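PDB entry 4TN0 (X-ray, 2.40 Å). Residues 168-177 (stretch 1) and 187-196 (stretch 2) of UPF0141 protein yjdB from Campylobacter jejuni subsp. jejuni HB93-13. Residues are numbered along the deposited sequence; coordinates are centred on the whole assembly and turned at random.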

# COMPACT_ATOMS: atom_id res chain seq x y z
N GLU A 168 -16.93 -13.84 8.52
CA GLU A 168 -16.93 -14.53 7.24
C GLU A 168 -15.51 -14.81 6.73
O GLU A 168 -15.32 -15.65 5.84
CB GLU A 168 -17.70 -13.70 6.20
CG GLU A 168 -19.20 -13.49 6.54
CD GLU A 168 -19.47 -12.33 7.51
OE1 GLU A 168 -18.54 -11.55 7.79
OE2 GLU A 168 -20.61 -12.19 8.00
N PHE A 169 -14.50 -14.16 7.33
CA PHE A 169 -13.10 -14.37 6.92
C PHE A 169 -12.23 -14.93 8.04
O PHE A 169 -11.01 -14.89 7.97
CB PHE A 169 -12.50 -13.07 6.37
CG PHE A 169 -13.15 -12.62 5.08
CD1 PHE A 169 -12.82 -13.22 3.87
CD2 PHE A 169 -14.13 -11.64 5.09
CE1 PHE A 169 -13.44 -12.84 2.69
CE2 PHE A 169 -14.75 -11.26 3.92
CZ PHE A 169 -14.41 -11.86 2.72
N LYS A 170 -12.88 -15.47 9.07
CA LYS A 170 -12.21 -16.26 10.11
C LYS A 170 -11.98 -17.64 9.52
O LYS A 170 -12.54 -18.61 9.99
CB LYS A 170 -13.08 -16.32 11.38
CG LYS A 170 -12.43 -16.92 12.64
CD LYS A 170 -13.37 -16.78 13.88
CE LYS A 170 -12.78 -17.48 15.09
NZ LYS A 170 -13.50 -17.19 16.37
N LYS A 171 -11.15 -17.72 8.49
CA LYS A 171 -11.03 -18.95 7.72
C LYS A 171 -9.95 -19.87 8.29
O LYS A 171 -10.02 -21.08 8.11
CB LYS A 171 -10.76 -18.62 6.24
CG LYS A 171 -10.75 -19.82 5.28
CD LYS A 171 -11.11 -19.36 3.85
CE LYS A 171 -10.58 -20.30 2.76
NZ LYS A 171 -10.59 -19.64 1.42
N PHE A 172 -8.96 -19.29 8.97
CA PHE A 172 -7.86 -20.07 9.55
C PHE A 172 -8.02 -20.18 11.08
O PHE A 172 -8.12 -19.17 11.78
CB PHE A 172 -6.52 -19.44 9.17
CG PHE A 172 -6.38 -19.16 7.70
CD1 PHE A 172 -6.60 -20.16 6.76
CD2 PHE A 172 -6.02 -17.89 7.24
CE1 PHE A 172 -6.46 -19.91 5.40
CE2 PHE A 172 -5.88 -17.63 5.88
CZ PHE A 172 -6.10 -18.63 4.95
N THR A 173 -8.08 -21.42 11.59
CA THR A 173 -8.40 -21.66 13.00
C THR A 173 -7.51 -22.75 13.63
O THR A 173 -7.05 -23.65 12.93
CB THR A 173 -9.91 -22.07 13.17
OG1 THR A 173 -10.18 -23.20 12.35
CG2 THR A 173 -10.86 -20.91 12.77
N PRO A 174 -7.31 -22.72 14.96
CA PRO A 174 -7.88 -21.79 15.96
C PRO A 174 -7.26 -20.39 15.86
O PRO A 174 -6.30 -20.23 15.13
CB PRO A 174 -7.53 -22.46 17.28
CG PRO A 174 -6.25 -23.23 16.99
CD PRO A 174 -6.39 -23.71 15.57
N THR A 175 -7.85 -19.41 16.55
CA THR A 175 -7.41 -18.03 16.52
C THR A 175 -7.05 -17.48 17.91
O THR A 175 -7.33 -18.09 18.94
CB THR A 175 -8.52 -17.12 15.92
OG1 THR A 175 -9.66 -17.09 16.79
CG2 THR A 175 -8.93 -17.60 14.53
N CYS A 176 -6.46 -16.30 17.91
CA CYS A 176 -6.04 -15.63 19.14
C CYS A 176 -6.90 -14.40 19.32
O CYS A 176 -6.62 -13.35 18.74
CB CYS A 176 -4.55 -15.26 19.05
SG CYS A 176 -3.85 -14.26 20.38
N ASP A 177 -7.98 -14.52 20.10
CA ASP A 177 -8.98 -13.44 20.18
C ASP A 177 -8.74 -12.59 21.42
O ASP A 177 -9.63 -12.38 22.25
CB ASP A 177 -10.41 -14.03 20.17
CG ASP A 177 -10.68 -14.91 18.94
OD1 ASP A 177 -10.12 -14.67 17.85
OD2 ASP A 177 -11.39 -15.92 19.08
N GLU A 187 0.74 -20.75 16.82
CA GLU A 187 -0.01 -21.08 15.60
C GLU A 187 -1.35 -20.34 15.53
O GLU A 187 -1.76 -19.92 14.46
CB GLU A 187 -0.26 -22.57 15.47
CG GLU A 187 0.99 -23.39 15.21
CD GLU A 187 0.66 -24.71 14.52
OE1 GLU A 187 -0.30 -24.74 13.73
OE2 GLU A 187 1.37 -25.71 14.77
N ALA A 188 -2.00 -20.20 16.67
CA ALA A 188 -3.29 -19.51 16.72
C ALA A 188 -3.08 -18.04 16.43
O ALA A 188 -3.94 -17.39 15.82
CB ALA A 188 -3.99 -19.71 18.11
N LEU A 189 -1.96 -17.50 16.90
CA LEU A 189 -1.65 -16.11 16.64
C LEU A 189 -1.43 -15.91 15.15
O LEU A 189 -1.98 -14.98 14.56
CB LEU A 189 -0.44 -15.65 17.44
CG LEU A 189 0.04 -14.23 17.17
CD1 LEU A 189 -1.09 -13.24 17.43
CD2 LEU A 189 1.27 -13.88 18.00
N ILE A 190 -0.66 -16.81 14.53
CA ILE A 190 -0.38 -16.73 13.10
C ILE A 190 -1.67 -16.81 12.29
O ILE A 190 -1.84 -16.09 11.29
CB ILE A 190 0.61 -17.83 12.62
CG1 ILE A 190 1.87 -17.85 13.50
CG2 ILE A 190 0.91 -17.70 11.14
CD1 ILE A 190 2.72 -16.66 13.36
N ASN A 191 -2.56 -17.73 12.69
CA ASN A 191 -3.82 -17.89 12.00
C ASN A 191 -4.58 -16.57 11.99
O ASN A 191 -5.07 -16.12 10.95
CB ASN A 191 -4.70 -18.96 12.65
CG ASN A 191 -4.21 -20.39 12.40
OD1 ASN A 191 -3.47 -20.65 11.46
ND2 ASN A 191 -4.67 -21.31 13.24
N THR A 192 -4.65 -15.93 13.15
CA THR A 192 -5.36 -14.67 13.29
C THR A 192 -4.77 -13.60 12.38
O THR A 192 -5.49 -12.84 11.74
CB THR A 192 -5.33 -14.17 14.74
OG1 THR A 192 -5.53 -15.29 15.62
CG2 THR A 192 -6.38 -13.12 14.98
N TYR A 193 -3.44 -13.58 12.33
CA TYR A 193 -2.71 -12.61 11.53
C TYR A 193 -2.98 -12.85 10.05
O TYR A 193 -3.18 -11.89 9.29
CB TYR A 193 -1.19 -12.67 11.85
CG TYR A 193 -0.37 -11.68 11.05
CD1 TYR A 193 -0.36 -10.32 11.38
CD2 TYR A 193 0.41 -12.09 9.96
CE1 TYR A 193 0.38 -9.40 10.64
CE2 TYR A 193 1.17 -11.18 9.23
CZ TYR A 193 1.15 -9.84 9.58
OH TYR A 193 1.89 -8.93 8.86
N ASP A 194 -3.00 -14.13 9.66
CA ASP A 194 -3.25 -14.53 8.28
C ASP A 194 -4.68 -14.24 7.81
O ASP A 194 -4.92 -13.88 6.64
CB ASP A 194 -2.95 -16.01 8.11
CG ASP A 194 -1.47 -16.28 8.08
OD1 ASP A 194 -0.70 -15.31 8.00
OD2 ASP A 194 -1.06 -17.46 8.09
N ASN A 195 -5.64 -14.38 8.73
CA ASN A 195 -7.01 -13.99 8.44
C ASN A 195 -7.09 -12.53 8.04
O ASN A 195 -7.83 -12.19 7.12
CB ASN A 195 -7.93 -14.24 9.64
CG ASN A 195 -8.22 -15.69 9.87
OD1 ASN A 195 -8.05 -16.52 8.98
ND2 ASN A 195 -8.66 -16.01 11.08
N THR A 196 -6.35 -11.67 8.74
CA THR A 196 -6.37 -10.25 8.43
C THR A 196 -5.82 -10.01 7.03
O THR A 196 -6.27 -9.11 6.33
CB THR A 196 -5.55 -9.41 9.44
OG1 THR A 196 -4.15 -9.66 9.28
CG2 THR A 196 -5.95 -9.74 10.83

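Residues 187-196 form a helical segment. Residues 168-177 have no regular helix or strand and run antiparallel to it. The CA atoms of Lys-170 and Asn-195 lie 5.9 Å apart, and those of Thr-175 and Ala-188 close to 4.4 Å. The small side chain of Ala-188, directed toward the loop, accompanies this close approach.

The helix offers polar side chains to the loop backbone. Asn-195 has chi1 in the m well (-73°), with CA-to-CB sideways, yet its amide end comes nearer the loop. There it acts as both acceptor and donor for one residue. Phe-172 N donates to Asn-195 OD1 at 2.9 Å, and Asn-195 ND2 donates to Phe-172 O at 3.3 Å. A weak bond from Lys-171 N to the same Asn-195 OD1 spans 3.4 Å.

Asn-191, one turn earlier, has nearly the same rotamer (chi1 -73°, chi2 -21°). Asn-191 ND2 donates to Pro-174 O at 2.7 Å with a nearly straight angle of 166°. The peptide bond before Pro-174 is cis. Pro-174 O also receives a CA-H contact from Ala-188 CA at 3.5 Å.

Thr-192 adopts the m rotamer (-41°). This places Thr-192 OG1 to donate to Ala-188 O at 2.6 Å, within its own helix, while accepting from Cys-176 N at 2.7 Å. The hydroxyl thus links the loop to the helix backbone.

The CA-to-CB bond of Phe-172 points toward the helix; chi1 is m. The ring packs against Asp-194, with Phe-172 CD2 3.7 Å from Asp-194 CB. Apolar contacts add to these bonds. Cys-176 is t at chi1, and Cys-176 SG lies 4.2 Å from Leu-189 CD1. Cys-176 is bonded covalently to a group elsewhere in the structure. Pro-174 CG lies 4.3 Å from Ala-188 CB.

Thr-175 is p at chi1, which lets Thr-175 OG1 donate to Asp-177 OD1 at 2.7 Å within the loop.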